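Local coordinates for protein GH26C (Muricauda sp. MAR_2010_75, PDB 6Q78) that probably hydrolyses internal beta-1,4-mannosidic linkages of mannans, acting as a family 26 endo-beta-mannanase, at residues A[186-197]-A[244-252]; A[57-66]-A[257-267]. One frame throughout, in Å; residues are numbered along the deposited sequence.

Contact 1: A[186-197]-A[244-252]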
# COMPACT_ATOMS: atom_id res chain seq x y z
N ILE A 186 -2.36 17.37 -15.31
CA ILE A 186 -1.55 17.61 -14.11
C ILE A 186 -0.06 17.56 -14.38
O ILE A 186 0.73 17.85 -13.47
CB ILE A 186 -1.95 16.73 -12.92
CG1 ILE A 186 -1.71 15.26 -13.23
CG2 ILE A 186 -3.37 17.05 -12.49
CD1 ILE A 186 -1.84 14.34 -11.98
N LEU A 187 0.35 17.22 -15.60
CA LEU A 187 1.75 17.21 -15.97
C LEU A 187 2.20 18.65 -16.17
O LEU A 187 1.38 19.56 -16.34
CB LEU A 187 1.90 16.46 -17.29
CG LEU A 187 1.53 14.97 -17.25
CD1 LEU A 187 1.60 14.34 -18.65
CD2 LEU A 187 2.46 14.28 -16.30
N PRO A 188 3.50 18.90 -16.12
CA PRO A 188 4.00 20.25 -16.43
C PRO A 188 3.47 20.69 -17.79
O PRO A 188 3.49 19.94 -18.76
CB PRO A 188 5.52 20.07 -16.43
CG PRO A 188 5.74 18.90 -15.47
CD PRO A 188 4.58 17.97 -15.74
N GLY A 189 2.96 21.92 -17.86
CA GLY A 189 2.28 22.40 -19.05
C GLY A 189 0.79 22.16 -19.05
O GLY A 189 0.08 22.75 -19.86
N GLY A 190 0.29 21.29 -18.16
CA GLY A 190 -1.15 21.05 -18.08
C GLY A 190 -1.87 22.16 -17.33
O GLY A 190 -1.30 22.86 -16.49
N GLU A 191 -3.15 22.33 -17.66
CA GLU A 191 -3.91 23.42 -17.05
C GLU A 191 -4.16 23.19 -15.56
O GLU A 191 -4.48 24.16 -14.85
CB GLU A 191 -5.20 23.68 -17.83
CG GLU A 191 -6.17 22.52 -17.77
CD GLU A 191 -7.50 22.86 -18.41
OE1 GLU A 191 -8.24 23.70 -17.85
OE2 GLU A 191 -7.82 22.29 -19.48
N ASN A 192 -3.98 21.97 -15.07
CA ASN A 192 -4.16 21.68 -13.65
C ASN A 192 -2.85 21.37 -12.93
O ASN A 192 -2.85 20.79 -11.83
CB ASN A 192 -5.15 20.52 -13.46
CG ASN A 192 -6.55 20.90 -13.90
OD1 ASN A 192 -6.99 22.01 -13.65
ND2 ASN A 192 -7.24 19.99 -14.61
N HIS A 193 -1.71 21.81 -13.48
CA HIS A 193 -0.42 21.46 -12.88
C HIS A 193 -0.20 22.19 -11.56
O HIS A 193 0.28 21.58 -10.59
CB HIS A 193 0.69 21.76 -13.89
CG HIS A 193 2.05 21.37 -13.41
ND1 HIS A 193 2.38 20.08 -13.08
CD2 HIS A 193 3.17 22.11 -13.22
CE1 HIS A 193 3.65 20.04 -12.69
NE2 HIS A 193 4.15 21.26 -12.79
N ASP A 194 -0.54 23.48 -11.48
CA ASP A 194 -0.41 24.18 -10.20
C ASP A 194 -1.35 23.60 -9.16
O ASP A 194 -0.98 23.44 -7.99
CB ASP A 194 -0.68 25.67 -10.40
CG ASP A 194 0.48 26.39 -11.06
OD1 ASP A 194 0.25 27.45 -11.67
OD2 ASP A 194 1.62 25.88 -10.98
N TYR A 195 -2.58 23.23 -9.57
CA TYR A 195 -3.50 22.53 -8.68
C TYR A 195 -2.87 21.27 -8.12
O TYR A 195 -2.97 20.97 -6.91
CB TYR A 195 -4.74 22.17 -9.49
CG TYR A 195 -5.77 21.28 -8.82
CD1 TYR A 195 -5.69 19.91 -8.91
CD2 TYR A 195 -6.85 21.82 -8.15
CE1 TYR A 195 -6.64 19.09 -8.33
CE2 TYR A 195 -7.81 20.99 -7.55
CZ TYR A 195 -7.70 19.63 -7.68
OH TYR A 195 -8.65 18.81 -7.11
N TYR A 196 -2.22 20.49 -8.99
CA TYR A 196 -1.60 19.25 -8.54
C TYR A 196 -0.43 19.52 -7.59
O TYR A 196 -0.26 18.82 -6.58
CB TYR A 196 -1.13 18.45 -9.75
CG TYR A 196 -0.47 17.15 -9.40
CD1 TYR A 196 -1.14 16.22 -8.60
CD2 TYR A 196 0.82 16.84 -9.84
CE1 TYR A 196 -0.55 15.00 -8.26
CE2 TYR A 196 1.42 15.59 -9.51
CZ TYR A 196 0.72 14.70 -8.71
OH TYR A 196 1.24 13.50 -8.31
N LYS A 197 0.39 20.53 -7.88
CA LYS A 197 1.46 20.88 -6.96
C LYS A 197 0.91 21.21 -5.58
O LYS A 197 1.49 20.82 -4.57
CB LYS A 197 2.32 22.01 -7.51
CG LYS A 197 3.23 21.56 -8.67
CD LYS A 197 4.22 22.65 -9.14
CE LYS A 197 3.58 23.85 -9.72
NZ LYS A 197 4.76 24.68 -10.16
N GLU A 244 3.74 9.54 -20.46
CA GLU A 244 3.02 10.44 -19.56
C GLU A 244 2.96 9.87 -18.14
O GLU A 244 3.16 10.61 -17.17
CB GLU A 244 1.61 10.72 -20.09
CG GLU A 244 1.58 11.73 -21.26
CD GLU A 244 0.28 11.75 -22.05
OE1 GLU A 244 -0.56 10.84 -21.91
OE2 GLU A 244 0.09 12.70 -22.88
N TYR A 245 2.66 8.57 -18.00
CA TYR A 245 2.60 7.99 -16.66
C TYR A 245 3.96 8.09 -15.98
O TYR A 245 4.05 8.48 -14.80
CB TYR A 245 2.13 6.53 -16.74
CG TYR A 245 1.95 5.93 -15.38
CD1 TYR A 245 0.73 6.08 -14.70
CD2 TYR A 245 3.00 5.27 -14.74
CE1 TYR A 245 0.58 5.57 -13.40
CE2 TYR A 245 2.85 4.76 -13.45
CZ TYR A 245 1.63 4.90 -12.81
OH TYR A 245 1.50 4.38 -11.53
N ILE A 246 5.03 7.77 -16.71
CA ILE A 246 6.37 7.82 -16.14
C ILE A 246 6.75 9.25 -15.79
O ILE A 246 7.35 9.51 -14.73
CB ILE A 246 7.36 7.17 -17.12
CG1 ILE A 246 7.14 5.65 -17.15
CG2 ILE A 246 8.81 7.48 -16.72
CD1 ILE A 246 8.04 4.97 -18.19
N GLN A 247 6.40 10.21 -16.66
CA GLN A 247 6.67 11.62 -16.35
C GLN A 247 5.95 12.05 -15.09
O GLN A 247 6.50 12.78 -14.26
CB GLN A 247 6.22 12.49 -17.53
CG GLN A 247 6.53 13.96 -17.33
CD GLN A 247 5.95 14.86 -18.43
OE1 GLN A 247 5.34 14.38 -19.38
NE2 GLN A 247 6.18 16.16 -18.30
N LEU A 248 4.70 11.63 -14.92
CA LEU A 248 3.96 11.96 -13.71
C LEU A 248 4.65 11.38 -12.47
O LEU A 248 4.86 12.09 -11.47
CB LEU A 248 2.54 11.40 -13.81
CG LEU A 248 1.72 11.48 -12.52
CD1 LEU A 248 1.52 12.93 -12.02
CD2 LEU A 248 0.37 10.78 -12.69
N TRP A 249 5.07 10.12 -12.55
CA TRP A 249 5.74 9.49 -11.41
C TRP A 249 7.03 10.22 -11.06
O TRP A 249 7.31 10.49 -9.88
CB TRP A 249 6.02 8.03 -11.71
CG TRP A 249 5.26 7.09 -10.81
CD1 TRP A 249 3.99 6.64 -11.01
CD2 TRP A 249 5.69 6.52 -9.55
NE1 TRP A 249 3.60 5.81 -9.98
CE2 TRP A 249 4.62 5.72 -9.08
CE3 TRP A 249 6.89 6.56 -8.81
CZ2 TRP A 249 4.72 5.00 -7.89
CZ3 TRP A 249 6.95 5.88 -7.65
CH2 TRP A 249 5.90 5.09 -7.21
N GLN A 250 7.87 10.51 -12.07
CA GLN A 250 9.16 11.13 -11.79
C GLN A 250 8.98 12.54 -11.26
O GLN A 250 9.68 12.96 -10.32
CB GLN A 250 10.06 11.09 -13.02
CG GLN A 250 10.39 9.66 -13.43
CD GLN A 250 11.27 9.61 -14.66
OE1 GLN A 250 11.42 10.61 -15.37
NE2 GLN A 250 11.85 8.44 -14.93
N PHE A 251 8.05 13.31 -11.85
CA PHE A 251 7.77 14.63 -11.32
C PHE A 251 7.33 14.54 -9.87
O PHE A 251 7.79 15.33 -9.01
CB PHE A 251 6.68 15.34 -12.12
CG PHE A 251 6.27 16.61 -11.48
CD1 PHE A 251 7.02 17.76 -11.68
CD2 PHE A 251 5.17 16.65 -10.64
CE1 PHE A 251 6.68 18.93 -11.04
CE2 PHE A 251 4.82 17.81 -9.99
CZ PHE A 251 5.57 18.95 -10.19
N THR A 252 6.47 13.57 -9.55
CA THR A 252 5.90 13.49 -8.21
C THR A 252 6.96 13.14 -7.19
O THR A 252 7.03 13.76 -6.11
CB THR A 252 4.79 12.43 -8.21
OG1 THR A 252 3.76 12.87 -9.11
CG2 THR A 252 4.17 12.29 -6.85
O HOH W 1 5.31 18.26 -19.98

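Contact 2: A[57-66]-A[257-267]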
# COMPACT_ATOMS: atom_id res chain seq x y z
N MET A 57 18.29 3.42 -1.67
CA MET A 57 17.01 4.09 -1.46
C MET A 57 16.78 5.22 -2.46
O MET A 57 17.72 5.89 -2.91
CB MET A 57 16.94 4.67 -0.05
CG MET A 57 16.91 3.58 0.98
SD MET A 57 16.98 4.21 2.68
CE MET A 57 15.43 5.15 2.76
N VAL A 58 15.50 5.44 -2.80
CA VAL A 58 15.16 6.61 -3.62
C VAL A 58 15.70 7.87 -2.97
O VAL A 58 16.23 8.77 -3.64
CB VAL A 58 13.63 6.69 -3.83
CG1 VAL A 58 13.25 8.05 -4.43
CG2 VAL A 58 13.20 5.61 -4.75
N ASN A 59 15.55 7.97 -1.65
CA ASN A 59 15.98 9.17 -0.94
C ASN A 59 17.12 8.83 0.01
O ASN A 59 16.87 8.42 1.15
CB ASN A 59 14.82 9.83 -0.19
CG ASN A 59 15.24 11.07 0.53
OD1 ASN A 59 16.37 11.55 0.35
ND2 ASN A 59 14.33 11.62 1.33
N PRO A 60 18.37 8.95 -0.42
CA PRO A 60 19.49 8.68 0.49
C PRO A 60 19.56 9.65 1.67
O PRO A 60 20.33 9.39 2.60
CB PRO A 60 20.72 8.81 -0.42
CG PRO A 60 20.27 9.66 -1.53
CD PRO A 60 18.83 9.32 -1.77
N ASP A 61 18.81 10.75 1.64
CA ASP A 61 18.75 11.70 2.74
C ASP A 61 17.56 11.46 3.65
O ASP A 61 17.17 12.35 4.42
CB ASP A 61 18.73 13.13 2.21
CG ASP A 61 19.97 13.46 1.39
OD1 ASP A 61 21.08 13.13 1.85
OD2 ASP A 61 19.83 14.03 0.29
N ALA A 62 16.97 10.27 3.59
CA ALA A 62 15.81 9.95 4.41
C ALA A 62 16.15 9.97 5.91
O ALA A 62 17.32 9.85 6.31
CB ALA A 62 15.30 8.56 4.01
N THR A 63 15.11 10.10 6.75
CA THR A 63 15.35 10.06 8.19
C THR A 63 15.88 8.69 8.59
O THR A 63 15.71 7.68 7.88
CB THR A 63 14.08 10.33 9.00
OG1 THR A 63 13.16 9.23 8.88
CG2 THR A 63 13.35 11.64 8.56
N GLU A 64 16.54 8.65 9.74
CA GLU A 64 17.11 7.38 10.21
C GLU A 64 16.07 6.28 10.32
O GLU A 64 16.34 5.12 9.99
CB GLU A 64 17.86 7.60 11.53
CG GLU A 64 19.10 8.49 11.37
N GLU A 65 14.86 6.61 10.81
CA GLU A 65 13.83 5.58 10.96
C GLU A 65 13.32 5.10 9.60
O GLU A 65 12.87 3.95 9.48
CB GLU A 65 12.65 6.11 11.78
CG GLU A 65 12.94 6.34 13.27
CD GLU A 65 13.86 7.53 13.55
OE1 GLU A 65 14.02 8.46 12.72
OE2 GLU A 65 14.47 7.54 14.64
N THR A 66 13.34 5.97 8.57
CA THR A 66 12.91 5.57 7.23
C THR A 66 13.93 4.62 6.61
O THR A 66 13.56 3.64 5.97
CB THR A 66 12.70 6.82 6.37
OG1 THR A 66 11.77 7.69 7.02
CG2 THR A 66 12.17 6.49 4.97
N LYS A 257 10.36 14.76 -2.72
CA LYS A 257 11.66 14.53 -2.08
C LYS A 257 12.54 15.77 -2.10
O LYS A 257 13.17 16.12 -1.09
CB LYS A 257 12.35 13.35 -2.77
CG LYS A 257 13.82 13.18 -2.43
CD LYS A 257 14.34 11.86 -3.02
CE LYS A 257 14.32 11.84 -4.52
NZ LYS A 257 15.45 12.69 -4.99
N ASN A 258 12.61 16.45 -3.24
CA ASN A 258 13.55 17.54 -3.41
C ASN A 258 12.91 18.90 -3.14
O ASN A 258 13.34 19.60 -2.21
CB ASN A 258 14.19 17.45 -4.81
CG ASN A 258 14.96 16.15 -4.98
OD1 ASN A 258 14.75 15.39 -5.92
ND2 ASN A 258 15.86 15.88 -4.05
N THR A 259 11.88 19.29 -3.89
CA THR A 259 11.29 20.61 -3.69
C THR A 259 10.70 20.77 -2.29
O THR A 259 10.88 21.81 -1.65
CB THR A 259 10.24 20.87 -4.77
OG1 THR A 259 10.89 20.77 -6.04
CG2 THR A 259 9.66 22.26 -4.64
N LEU A 260 9.99 19.74 -1.80
CA LEU A 260 9.28 19.84 -0.53
C LEU A 260 10.02 19.16 0.62
O LEU A 260 9.50 19.10 1.74
CB LEU A 260 7.85 19.27 -0.66
CG LEU A 260 7.04 19.93 -1.77
CD1 LEU A 260 5.70 19.29 -1.83
CD2 LEU A 260 6.93 21.45 -1.54
N SER A 261 11.22 18.64 0.36
CA SER A 261 12.09 18.03 1.38
C SER A 261 11.38 17.02 2.28
O SER A 261 11.60 17.00 3.50
CB SER A 261 12.79 19.09 2.23
OG SER A 261 13.52 19.99 1.40
N VAL A 262 10.58 16.15 1.67
CA VAL A 262 9.93 15.09 2.44
C VAL A 262 10.94 13.96 2.62
O VAL A 262 11.30 13.28 1.65
CB VAL A 262 8.66 14.57 1.77
CG1 VAL A 262 8.07 13.41 2.61
CG2 VAL A 262 7.62 15.71 1.67
N ASN A 263 11.38 13.76 3.85
CA ASN A 263 12.43 12.79 4.12
C ASN A 263 11.94 11.55 4.84
O ASN A 263 12.76 10.68 5.18
CB ASN A 263 13.55 13.46 4.92
CG ASN A 263 14.34 14.41 4.08
OD1 ASN A 263 14.53 14.15 2.90
ND2 ASN A 263 14.83 15.51 4.68
N ASN A 264 10.63 11.43 5.09
CA ASN A 264 10.10 10.27 5.80
C ASN A 264 9.15 9.46 4.91
O ASN A 264 8.07 9.03 5.33
CB ASN A 264 9.45 10.67 7.14
CG ASN A 264 8.33 11.72 7.02
OD1 ASN A 264 8.45 12.71 6.31
ND2 ASN A 264 7.27 11.52 7.78
N MET A 265 9.54 9.24 3.66
CA MET A 265 8.72 8.54 2.67
C MET A 265 9.55 7.52 1.90
O MET A 265 10.65 7.83 1.42
CB MET A 265 8.15 9.56 1.67
CG MET A 265 6.94 9.14 0.90
SD MET A 265 6.25 10.62 0.08
CE MET A 265 4.83 11.01 1.08
N LEU A 266 9.01 6.32 1.77
CA LEU A 266 9.43 5.33 0.78
C LEU A 266 8.35 5.31 -0.29
O LEU A 266 7.19 5.66 -0.04
CB LEU A 266 9.49 3.94 1.42
CG LEU A 266 10.47 3.73 2.60
CD1 LEU A 266 10.46 2.26 3.04
CD2 LEU A 266 11.90 4.10 2.16
N PHE A 267 8.74 4.95 -1.52
CA PHE A 267 7.84 5.01 -2.67
C PHE A 267 7.55 3.62 -3.22
O PHE A 267 8.48 2.86 -3.51
CB PHE A 267 8.46 5.88 -3.78
CG PHE A 267 8.67 7.30 -3.35
CD1 PHE A 267 7.65 8.23 -3.48
CD2 PHE A 267 9.86 7.69 -2.76
CE1 PHE A 267 7.81 9.56 -3.04
CE2 PHE A 267 10.04 9.00 -2.33
CZ PHE A 267 9.00 9.92 -2.48
O HOH W 2 11.66 10.37 1.75
O HOH W 3 13.23 6.62 -0.24

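Contact 1: A[186-197]-A[244-252]
Tyr-196 reaches across to Leu-248, Phe-251 and Thr-252, and its path shows how one aromatic residue can join a turn and a helix to a neighbouring helix by packing and polarity together. CB points at helix 242-259, and with CG anti to the backbone N (chi1 180°) the ring is carried straight over. The ring edge at CD2 and CE2 passes Phe-251, CE2 lying 4.1 Å from Phe-251 CD2, while CE2 meets Leu-248 CD1 at 3.7 Å. Ile-186 CD1 covers one face, 3.8 Å above the ring centre, and also touches Leu-248 CD1. At the tip, OH donates to Thr-252 OG1 (2.7 Å), which lies in the ring plane; Thr-252 OG1 in turn donates to Leu-248 O, so the buried phenol ends in a relay onto the helix backbone.

His-193 comes over one face of Phe-251, its CE1 3.3 Å from Phe-251 CZ and toward the rim. That imidazole is fixed by a nearly straight bond from His-193 ND1 to Ile-186 O (2.8 Å, 171°) and lies between Pro-188 CA and Lys-197 CG. Leu-187 sets CD1 against Glu-244 CG (3.7 Å) and CD2 against Leu-248 CB (3.8 Å). A water links Pro-188 O with Gln-247 NE2. The turn before helix 193-208 and that helix's first turn pack on helix 242-259, as successive outer helices do in a (beta/alpha)8 TIM barrel.

Contact 2: A[57-66]-A[257-267]
Asn-59 and Asn-263 meet at about a right angle, their amide planes turned 42° apart, and the pair illustrates how a buried amide can organise a loop crossing. Asn-59 ND2 donates to Asn-263 OD1 (3.0 Å, 167°); the acceptor lies in the amide plane of Asn-59, and the donor sits on a lone pair of Asn-263 OD1. With CG extended away from its own backbone N (chi1 -179°), Asn-59 can also send ND2 to a water that joins Val-262 O and Met-265 N, while its OD1 takes the N-H of Asp-61 in an Asx turn. Putting a leucine here would probably leave Asn-263 OD1 without its mate and the bridging water with one donor fewer, and take away the side-chain acceptor of Asp-61 N.

Lys-257 slides past Asn-59 in the opposite direction, laying its aliphatic CD 3.5 Å from Asn-59 CB; bends at chi3 and chi4 then carry NZ to Asn-258 OD1. Val-58 stands across Phe-267 at about a right angle, CG1 3.8 Å from Phe-267 CD2, and Asp-292 accepts from the backbone N of both residues. Farther along, Leu-266 CD2 receives Met-57 CE and Thr-66 CG2, each at 3.7 Å.

Backbone polarity is matched too: Thr-63 N donates to Asn-263 O (2.9 Å), and Ala-62 CA-H leans on the same oxygen. A second water joins Asn-59 N to Met-265 O. The chemistry thus implies a loop fastened beside the start of strand 265-269 by specific amide and water bonds, with apolar contacts of Val-58, Met-57 and Thr-66 and the lysine stem alongside.

How the contacts relate
From the N terminus the chain first lays down 57-66, leading into helix 64-76, and its partner 257-267 arrives only 190 residues later, after strands 81-86, 112-116, 153-157 and 220-223. Contact 2 therefore closes a long loop, and contact 1 falls wholly within it: 186-197 and 244-252 close a shorter loop of 46 residues around strand 220-223. The loops nest without crossing. Helix 242-259 serves both, meeting helix 193-208 and the turn before it in contact 1 and ending in contact 2, where the chain turns into strand 265-269. The centres lie about 20 Å apart, yet Trp-249 CZ3 packs 4.2 Å from Phe-267 CB, so helix 242-259 lies against strand 265-269, which 57-66 also meets.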